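Local coordinates for splicing factor U2AF 35 kDa subunit (Homo sapiens, PDB 1JMT), which pairs with the large U2AF subunit and mediates the protein-protein and protein-RNA interactions needed for accurate 3'-splice-site selection, recruiting U2 snRNP to the branch point, at residues A[8-13]-A[66-71]. The protein carries 1 engineered substitution. Coordinates in Å, arbitrary orientation, origin at the centre of the assembly. Residues are numbered along the deposited sequence.
Sequences NIYRNP and HLVGNV
A corner followed at once by a classic beta bulge is well illustrated where residues 8-13 run antiparallel to 66-71, the axes of strands 9-11 and 68-71 4.9 Å apart at 153°. Asn8, with left-handed backbone angles (47/35), marks the corner: its N donates to Asn70 OD1 at 2.7 Å, a side-chain acceptor (Asn70 chi1 m), while Asn8 ND2 reaches the same OD1 in a weak hydrogen bond at 2.9 Å. Ile9, near-helical at -76/-29, and Tyr10 both face Gly69, which makes the bulge; Ile9 CG2 packs on Val71 CG2 at 3.4 Å, and both side chains lie against Phe39 of helix 22-51. Strands 3-11 and 68-75 are the central pair of the sheet in the RNA recognition motif domain of U2AF35. Extended pairing resumes at Tyr10, hydrogen-bonded with Gly69 (Tyr10 N to Gly69 O 3.0 Å, Gly69 N to Tyr10 O 2.9 Å, CA-CA 4.9 Å); its side chain lies on the helix-covered face, where, with chi1 t, its OH is hydrogen-bonded to His35 ND1. Arg11 and Val68 form the next, non-hydrogen-bonded pair, CA-CA 4.9 Å, with side chains on the opposite face. Beyond the strand, Asn12 N makes a weak hydrogen bond to Leu67 O at 3.1 Å.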
loop_
_atom_site.group_PDB
_atom_site.type_symbol
_atom_site.label_atom_id
_atom_site.label_comp_id
_atom_site.label_asym_id
_atom_site.label_seq_id
_atom_site.Cartn_x
_atom_site.Cartn_y
_atom_site.Cartn_z
ATOM N N ASN A 8 -3.863 -5.172 -2.646
ATOM C CA ASN A 8 -4.962 -4.272 -2.946
ATOM C C ASN A 8 -4.940 -3.014 -2.097
ATOM O O ASN A 8 -5.982 -2.477 -1.738
ATOM C CB ASN A 8 -6.291 -5.000 -2.747
ATOM C CG ASN A 8 -6.491 -6.141 -3.732
ATOM O OD1 ASN A 8 -7.452 -6.895 -3.619
ATOM N ND2 ASN A 8 -5.589 -6.267 -4.704
ATOM N N ILE A 9 -3.748 -2.532 -1.785
ATOM C CA ILE A 9 -3.638 -1.341 -0.966
ATOM C C ILE A 9 -3.951 -0.061 -1.756
ATOM O O ILE A 9 -4.434 0.914 -1.188
ATOM C CB ILE A 9 -2.233 -1.249 -0.341
ATOM C CG1 ILE A 9 -2.245 -0.228 0.803
ATOM C CG2 ILE A 9 -1.205 -0.908 -1.424
ATOM C CD1 ILE A 9 -1.021 -0.289 1.685
ATOM N N TYR A 10 -3.696 -0.073 -3.062
ATOM C CA TYR A 10 -3.953 1.101 -3.884
ATOM C C TYR A 10 -5.381 1.132 -4.406
ATOM O O TYR A 10 -5.729 0.400 -5.329
ATOM C CB TYR A 10 -2.992 1.155 -5.070
ATOM C CG TYR A 10 -3.091 2.442 -5.862
ATOM C CD1 TYR A 10 -2.843 3.672 -5.258
ATOM C CD2 TYR A 10 -3.442 2.433 -7.209
ATOM C CE1 TYR A 10 -2.942 4.863 -5.972
ATOM C CE2 TYR A 10 -3.546 3.618 -7.937
ATOM C CZ TYR A 10 -3.293 4.830 -7.311
ATOM O OH TYR A 10 -3.390 6.006 -8.025
ATOM N N ARG A 11 -6.202 1.989 -3.811
ATOM C CA ARG A 11 -7.598 2.128 -4.210
ATOM C C ARG A 11 -7.843 3.406 -4.985
ATOM O O ARG A 11 -7.100 4.378 -4.847
ATOM C CB ARG A 11 -8.508 2.094 -2.977
ATOM C CG ARG A 11 -8.845 0.707 -2.466
ATOM C CD ARG A 11 -8.122 -0.392 -3.224
ATOM N NE ARG A 11 -8.652 -1.710 -2.904
ATOM C CZ ARG A 11 -8.820 -2.162 -1.664
ATOM N NH1 ARG A 11 -8.501 -1.406 -0.615
ATOM N NH2 ARG A 11 -9.308 -3.376 -1.465
ATOM N N ASN A 12 -8.892 3.402 -5.799
ATOM C CA ASN A 12 -9.227 4.573 -6.593
ATOM C C ASN A 12 -10.596 4.475 -7.289
ATOM O O ASN A 12 -10.663 4.366 -8.511
ATOM C CB ASN A 12 -8.125 4.804 -7.630
ATOM C CG ASN A 12 -8.102 6.222 -8.147
ATOM O OD1 ASN A 12 -8.771 7.103 -7.609
ATOM N ND2 ASN A 12 -7.310 6.460 -9.184
ATOM N N PRO A 13 -11.699 4.487 -6.514
ATOM C CA PRO A 13 -13.083 4.411 -7.000
ATOM C C PRO A 13 -13.591 5.316 -8.140
ATOM O O PRO A 13 -13.598 4.877 -9.285
ATOM C CB PRO A 13 -13.880 4.549 -5.712
ATOM C CG PRO A 13 -13.119 3.614 -4.838
ATOM C CD PRO A 13 -11.658 4.031 -5.111
ATOM N N HIS A 66 -7.472 0.529 -13.207
ATOM C CA HIS A 66 -6.980 1.582 -12.315
ATOM C C HIS A 66 -7.701 1.658 -10.971
ATOM O O HIS A 66 -7.358 2.486 -10.124
ATOM C CB HIS A 66 -7.098 2.943 -13.007
ATOM C CG HIS A 66 -6.407 3.009 -14.333
ATOM N ND1 HIS A 66 -5.038 2.941 -14.463
ATOM C CD2 HIS A 66 -6.902 3.127 -15.589
ATOM C CE1 HIS A 66 -4.716 3.012 -15.743
ATOM N NE2 HIS A 66 -5.828 3.125 -16.446
ATOM N N LEU A 67 -8.688 0.791 -10.773
ATOM C CA LEU A 67 -9.476 0.788 -9.543
ATOM C C LEU A 67 -8.781 0.195 -8.321
ATOM O O LEU A 67 -8.958 0.685 -7.204
ATOM C CB LEU A 67 -10.790 0.041 -9.781
ATOM C CG LEU A 67 -11.590 0.502 -11.000
ATOM C CD1 LEU A 67 -12.786 -0.416 -11.191
ATOM C CD2 LEU A 67 -12.030 1.953 -10.822
ATOM N N VAL A 68 -8.006 -0.864 -8.527
ATOM C CA VAL A 68 -7.314 -1.518 -7.422
ATOM C C VAL A 68 -5.949 -2.036 -7.838
ATOM O O VAL A 68 -5.784 -2.551 -8.938
ATOM C CB VAL A 68 -8.134 -2.710 -6.883
ATOM C CG1 VAL A 68 -7.383 -3.384 -5.736
ATOM C CG2 VAL A 68 -9.509 -2.229 -6.419
ATOM N N GLY A 69 -4.972 -1.908 -6.948
ATOM C CA GLY A 69 -3.651 -2.391 -7.273
ATOM C C GLY A 69 -2.817 -2.791 -6.076
ATOM O O GLY A 69 -3.012 -2.301 -4.962
ATOM N N ASN A 70 -1.894 -3.710 -6.310
ATOM C CA ASN A 70 -0.995 -4.143 -5.265
ATOM C C ASN A 70 0.235 -3.262 -5.331
ATOM O O ASN A 70 0.476 -2.553 -6.319
ATOM C CB ASN A 70 -0.526 -5.580 -5.477
ATOM C CG ASN A 70 -1.637 -6.583 -5.365
ATOM O OD1 ASN A 70 -2.656 -6.335 -4.724
ATOM N ND2 ASN A 70 -1.436 -7.743 -5.973
ATOM N N VAL A 71 1.018 -3.322 -4.269
ATOM C CA VAL A 71 2.263 -2.595 -4.216
ATOM C C VAL A 71 3.324 -3.655 -3.967
ATOM O O VAL A 71 3.123 -4.561 -3.157
ATOM C CB VAL A 71 2.277 -1.560 -3.072
ATOM C CG1 VAL A 71 3.723 -1.090 -2.800
ATOM C CG2 VAL A 71 1.413 -0.375 -3.462
#